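Long-range contact in betaine aldehyde dehydrogenase (Staphylococcus aureus subsp. aureus COL, PDB 4QTO), which catalyses the NAD-dependent oxidation of betaine aldehyde to glycine betaine: residues A[201-214]-A[230-244]. Sequence-based numbering, arbitrary orientation. Where two conformers were deposited one is given.
Sequences LVMKPSEITPLTTI and INLILGAGSEVGDVM
The side-chain amide of Asn231 meets residues 201-214 with its NH2 edge. The contact belongs to a beta-alpha-beta crossover of the Rossmann-type coenzyme domain. Strands 201-204 and 230-232 run parallel, joined through helix 211-223. ND2 of Asn231 gives Leu201 O a nearly straight hydrogen bond of 3.1 Å (168° at the hydrogen), with that oxygen close to the amide plane. Val202 CG2 comes in obliquely, above the amide plane and off to the ND2 side, 4.0 Å from ND2. At the other edge OD1 accepts from the backbone N of Asp38, and ND2 also bonds to Gly228 O, so the amide cannot easily turn. Leu232 CD1 meets Pro205 CD obliquely from one face of the proline ring, at 3.5 Å, and Leu234 CD2 meets CG at the edge. Met203 N gives to Asn231 O, and Met203 O accepts from Ile233 N at 2.9 Å. Leu232 CD2 packs against Ile214 on the connecting helix.

Lys204 runs along the loop after the second strand. Its CB rests 3.6 Å from Met244 SD, and its CD presses on Val240 CG2. Bends at chi3 (88°) and chi4 (69°) bring the amine round to the carbonyls of Pro205 and Gly235. In aldehyde dehydrogenases the lysine and glutamate of this Lys-Pro-Ser-Glu motif bind the adenosine ribose of NAD, so Lys204 and Glu207 probably do so here. Glu207 OE1 is only a long salt-bridge partner of NZ. Two backbone oxygens position the amine: NZ bonds to Gly235 O at 2.7 Å and Pro205 O at 2.8 Å. A water beside them donates to Pro205 O and accepts from Gly235 N.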
loop_
_atom_site.group_PDB
_atom_site.type_symbol
_atom_site.label_atom_id
_atom_site.label_comp_id
_atom_site.label_asym_id
_atom_site.label_seq_id
_atom_site.Cartn_x
_atom_site.Cartn_y
_atom_site.Cartn_z
ATOM N N LEU A 201 7.898 -14.621 -22.001
ATOM C CA LEU A 201 7.419 -15.905 -21.514
ATOM C C LEU A 201 7.510 -17.027 -22.519
ATOM O O LEU A 201 7.481 -16.813 -23.724
ATOM C CB LEU A 201 5.960 -15.763 -21.044
ATOM C CG LEU A 201 4.889 -15.402 -22.095
ATOM C CD1 LEU A 201 4.324 -16.673 -22.717
ATOM C CD2 LEU A 201 3.731 -14.610 -21.469
ATOM N N VAL A 202 7.637 -18.225 -21.969
ATOM C CA VAL A 202 7.575 -19.473 -22.737
ATOM C C VAL A 202 6.561 -20.349 -22.031
ATOM O O VAL A 202 6.767 -20.748 -20.866
ATOM C CB VAL A 202 8.925 -20.205 -22.842
ATOM C CG1 VAL A 202 8.777 -21.459 -23.726
ATOM C CG2 VAL A 202 10.019 -19.312 -23.396
ATOM N N MET A 203 5.466 -20.670 -22.716
ATOM C CA MET A 203 4.399 -21.477 -22.140
ATOM C C MET A 203 4.284 -22.822 -22.790
ATOM O O MET A 203 4.475 -22.939 -24.012
ATOM C CB MET A 203 3.052 -20.757 -22.300
ATOM C CG MET A 203 1.872 -21.592 -21.829
ATOM S SD MET A 203 0.316 -20.697 -21.568
ATOM C CE MET A 203 0.711 -19.875 -20.037
ATOM N N LYS A 204 4.007 -23.847 -21.979
ATOM C CA LYS A 204 3.761 -25.200 -22.484
ATOM C C LYS A 204 2.502 -25.716 -21.831
ATOM O O LYS A 204 2.487 -25.939 -20.620
ATOM C CB LYS A 204 4.907 -26.170 -22.194
ATOM C CG LYS A 204 4.702 -27.544 -22.860
ATOM C CD LYS A 204 5.491 -28.643 -22.196
ATOM C CE LYS A 204 4.724 -29.280 -21.056
ATOM N NZ LYS A 204 3.538 -30.084 -21.516
ATOM N N PRO A 205 1.424 -25.900 -22.612
ATOM C CA PRO A 205 0.190 -26.458 -22.038
ATOM C C PRO A 205 0.309 -27.960 -21.860
ATOM O O PRO A 205 1.273 -28.582 -22.351
ATOM C CB PRO A 205 -0.867 -26.112 -23.083
ATOM C CG PRO A 205 -0.099 -26.143 -24.377
ATOM C CD PRO A 205 1.271 -25.620 -24.051
ATOM N N SER A 206 -0.651 -28.557 -21.161
ATOM C CA SER A 206 -0.663 -29.984 -20.974
ATOM C C SER A 206 -0.644 -30.635 -22.348
ATOM O O SER A 206 -1.354 -30.196 -23.267
ATOM C CB SER A 206 -1.909 -30.432 -20.236
ATOM O OG SER A 206 -1.911 -31.858 -20.161
ATOM N N GLU A 207 0.140 -31.692 -22.489
ATOM C CA GLU A 207 0.294 -32.355 -23.772
ATOM C C GLU A 207 -1.032 -32.870 -24.305
ATOM O O GLU A 207 -1.215 -32.961 -25.502
ATOM C CB GLU A 207 1.351 -33.482 -23.686
ATOM C CG GLU A 207 1.007 -34.624 -22.772
ATOM C CD GLU A 207 1.346 -34.384 -21.320
ATOM O OE1 GLU A 207 1.733 -33.244 -20.918
ATOM O OE2 GLU A 207 1.220 -35.377 -20.571
ATOM N N ILE A 208 -1.972 -33.181 -23.423
ATOM C CA ILE A 208 -3.242 -33.728 -23.868
ATOM C C ILE A 208 -4.351 -32.717 -24.178
ATOM O O ILE A 208 -5.362 -33.082 -24.763
ATOM C CB ILE A 208 -3.794 -34.801 -22.889
ATOM C CG1 ILE A 208 -3.908 -34.274 -21.468
ATOM C CG2 ILE A 208 -2.889 -36.035 -22.885
ATOM C CD1 ILE A 208 -4.667 -35.227 -20.552
ATOM N N THR A 209 -4.142 -31.451 -23.798
ATOM C CA THR A 209 -5.156 -30.381 -24.002
ATOM C C THR A 209 -4.540 -29.060 -24.476
ATOM O O THR A 209 -4.531 -28.071 -23.754
ATOM C CB THR A 209 -5.893 -30.092 -22.684
ATOM O OG1 THR A 209 -4.927 -29.702 -21.674
ATOM C CG2 THR A 209 -6.690 -31.298 -22.219
ATOM N N PRO A 210 -4.031 -29.009 -25.718
ATOM C CA PRO A 210 -3.389 -27.784 -26.190
ATOM C C PRO A 210 -4.278 -26.829 -26.988
ATOM O O PRO A 210 -3.819 -25.743 -27.348
ATOM C CB PRO A 210 -2.354 -28.344 -27.166
ATOM C CG PRO A 210 -3.065 -29.501 -27.775
ATOM C CD PRO A 210 -3.836 -30.135 -26.648
ATOM N N LEU A 211 -5.529 -27.194 -27.252
ATOM C CA LEU A 211 -6.311 -26.463 -28.269
ATOM C C LEU A 211 -6.587 -24.986 -27.986
ATOM O O LEU A 211 -6.273 -24.124 -28.825
ATOM C CB LEU A 211 -7.604 -27.185 -28.599
ATOM C CG LEU A 211 -7.422 -28.629 -29.044
ATOM C CD1 LEU A 211 -8.784 -29.238 -29.360
ATOM C CD2 LEU A 211 -6.504 -28.774 -30.231
ATOM N N THR A 212 -7.166 -24.675 -26.834
ATOM C CA THR A 212 -7.453 -23.275 -26.555
ATOM C C THR A 212 -6.171 -22.456 -26.334
ATOM O O THR A 212 -6.177 -21.235 -26.524
ATOM C CB THR A 212 -8.402 -23.110 -25.362
ATOM O OG1 THR A 212 -7.838 -23.811 -24.246
ATOM C CG2 THR A 212 -9.797 -23.584 -25.694
ATOM N N THR A 213 -5.077 -23.101 -25.922
ATOM C CA THR A 213 -3.806 -22.393 -25.718
ATOM C C THR A 213 -3.210 -21.971 -27.085
ATOM O O THR A 213 -2.708 -20.860 -27.263
ATOM C CB THR A 213 -2.838 -23.188 -24.831
ATOM O OG1 THR A 213 -3.485 -23.506 -23.577
ATOM C CG2 THR A 213 -1.577 -22.395 -24.557
ATOM N N ILE A 214 -3.268 -22.877 -28.050
ATOM C CA ILE A 214 -2.866 -22.531 -29.406
ATOM C C ILE A 214 -3.732 -21.350 -29.859
ATOM O O ILE A 214 -3.219 -20.366 -30.405
ATOM C CB ILE A 214 -3.061 -23.737 -30.356
ATOM C CG1 ILE A 214 -2.052 -24.847 -30.041
ATOM C CG2 ILE A 214 -2.898 -23.286 -31.807
ATOM C CD1 ILE A 214 -2.369 -26.162 -30.736
ATOM N N ILE A 230 6.571 -13.651 -26.503
ATOM C CA ILE A 230 5.688 -14.778 -26.214
ATOM C C ILE A 230 6.116 -15.977 -27.050
ATOM O O ILE A 230 6.475 -15.845 -28.228
ATOM C CB ILE A 230 4.192 -14.455 -26.425
ATOM C CG1 ILE A 230 3.873 -14.094 -27.880
ATOM C CG2 ILE A 230 3.775 -13.348 -25.480
ATOM C CD1 ILE A 230 2.394 -13.877 -28.149
ATOM N N ASN A 231 6.123 -17.158 -26.442
ATOM C CA ASN A 231 6.479 -18.375 -27.132
ATOM C C ASN A 231 5.638 -19.524 -26.563
ATOM O O ASN A 231 5.350 -19.564 -25.341
ATOM C CB ASN A 231 7.955 -18.735 -26.947
ATOM C CG ASN A 231 8.903 -17.593 -27.272
ATOM O OD1 ASN A 231 9.418 -17.490 -28.395
ATOM N ND2 ASN A 231 9.110 -16.714 -26.309
ATOM N N LEU A 232 5.260 -20.434 -27.440
ATOM C CA LEU A 232 4.451 -21.596 -27.126
ATOM C C LEU A 232 5.174 -22.860 -27.567
ATOM O O LEU A 232 5.469 -23.041 -28.761
ATOM C CB LEU A 232 3.095 -21.492 -27.867
ATOM C CG LEU A 232 2.156 -22.705 -27.823
ATOM C CD1 LEU A 232 1.719 -23.017 -26.415
ATOM C CD2 LEU A 232 0.928 -22.512 -28.726
ATOM N N ILE A 233 5.446 -23.733 -26.610
ATOM C CA ILE A 233 6.022 -25.045 -26.867
ATOM C C ILE A 233 4.911 -26.057 -26.664
ATOM O O ILE A 233 4.098 -25.916 -25.737
ATOM C CB ILE A 233 7.165 -25.318 -25.879
ATOM C CG1 ILE A 233 8.342 -24.388 -26.167
ATOM C CG2 ILE A 233 7.619 -26.776 -25.936
ATOM C CD1 ILE A 233 8.988 -24.535 -27.510
ATOM N N LEU A 234 4.883 -27.094 -27.490
ATOM C CA LEU A 234 3.877 -28.116 -27.379
ATOM C C LEU A 234 4.590 -29.441 -27.179
ATOM O O LEU A 234 5.500 -29.773 -27.941
ATOM C CB LEU A 234 3.025 -28.197 -28.634
ATOM C CG LEU A 234 2.213 -26.951 -29.014
ATOM C CD1 LEU A 234 1.543 -27.109 -30.367
ATOM C CD2 LEU A 234 1.175 -26.607 -27.966
ATOM N N GLY A 235 4.168 -30.181 -26.195
ATOM C CA GLY A 235 4.761 -31.497 -26.035
ATOM C C GLY A 235 4.762 -32.064 -24.656
ATOM O O GLY A 235 4.299 -31.449 -23.734
ATOM N N ALA A 236 5.360 -33.237 -24.570
ATOM C CA ALA A 236 5.494 -34.004 -23.336
ATOM C C ALA A 236 6.335 -33.337 -22.291
ATOM O O ALA A 236 7.466 -32.909 -22.569
ATOM C CB ALA A 236 6.142 -35.345 -23.665
ATOM N N GLY A 237 5.809 -33.289 -21.061
ATOM C CA GLY A 237 6.562 -32.741 -19.955
ATOM C C GLY A 237 7.824 -33.588 -19.787
ATOM O O GLY A 237 8.892 -33.074 -19.470
ATOM N N SER A 238 7.718 -34.891 -20.049
ATOM C CA SER A 238 8.865 -35.788 -19.932
ATOM C C SER A 238 10.016 -35.491 -20.918
ATOM O O SER A 238 11.156 -35.907 -20.660
ATOM C CB SER A 238 8.416 -37.252 -20.095
ATOM O OG SER A 238 7.922 -37.485 -21.406
ATOM N N GLU A 239 9.711 -34.784 -22.015
ATOM C CA GLU A 239 10.692 -34.424 -23.034
ATOM C C GLU A 239 11.248 -32.994 -22.884
ATOM O O GLU A 239 12.452 -32.760 -22.993
ATOM C CB GLU A 239 10.104 -34.636 -24.447
ATOM C CG GLU A 239 11.131 -34.450 -25.586
ATOM C CD GLU A 239 10.693 -34.999 -26.954
ATOM O OE1 GLU A 239 9.530 -35.428 -27.068
ATOM O OE2 GLU A 239 11.512 -35.036 -27.920
ATOM N N VAL A 240 10.389 -32.032 -22.607
ATOM C CA VAL A 240 10.854 -30.641 -22.542
ATOM C C VAL A 240 10.795 -29.983 -21.161
ATOM O O VAL A 240 11.247 -28.832 -20.978
ATOM C CB VAL A 240 10.074 -29.794 -23.565
ATOM C CG1 VAL A 240 10.151 -30.453 -24.942
ATOM C CG2 VAL A 240 8.633 -29.577 -23.155
ATOM N N GLY A 241 10.210 -30.676 -20.199
ATOM C CA GLY A 241 9.990 -30.082 -18.879
ATOM C C GLY A 241 11.270 -29.757 -18.156
ATOM O O GLY A 241 11.362 -28.702 -17.490
ATOM N N ASP A 242 12.271 -30.627 -18.292
ATOM C CA ASP A 242 13.550 -30.376 -17.656
ATOM C C ASP A 242 14.227 -29.122 -18.176
ATOM O O ASP A 242 14.851 -28.376 -17.404
ATOM C CB ASP A 242 14.482 -31.576 -17.767
ATOM C CG ASP A 242 14.094 -32.713 -16.825
ATOM O OD1 ASP A 242 13.245 -32.516 -15.914
ATOM O OD2 ASP A 242 14.660 -33.805 -17.002
ATOM N N VAL A 243 14.159 -28.869 -19.496
ATOM C CA VAL A 243 14.734 -27.630 -20.021
ATOM C C VAL A 243 13.970 -26.409 -19.523
ATOM O O VAL A 243 14.567 -25.410 -19.130
ATOM C CB VAL A 243 14.754 -27.641 -21.588
ATOM C CG1 VAL A 243 15.084 -26.278 -22.182
ATOM C CG2 VAL A 243 15.733 -28.678 -22.080
ATOM N N MET A 244 12.648 -26.498 -19.492
ATOM C CA MET A 244 11.846 -25.365 -19.043
ATOM C C MET A 244 12.044 -25.015 -17.581
ATOM O O MET A 244 11.952 -23.844 -17.210
ATOM C CB MET A 244 10.375 -25.593 -19.343
ATOM C CG MET A 244 10.134 -25.624 -20.845
ATOM S SD MET A 244 8.384 -25.776 -21.256
ATOM C CE MET A 244 7.828 -24.133 -20.715
HETATM O O HOH W 1 1.604 -29.263 -25.124
#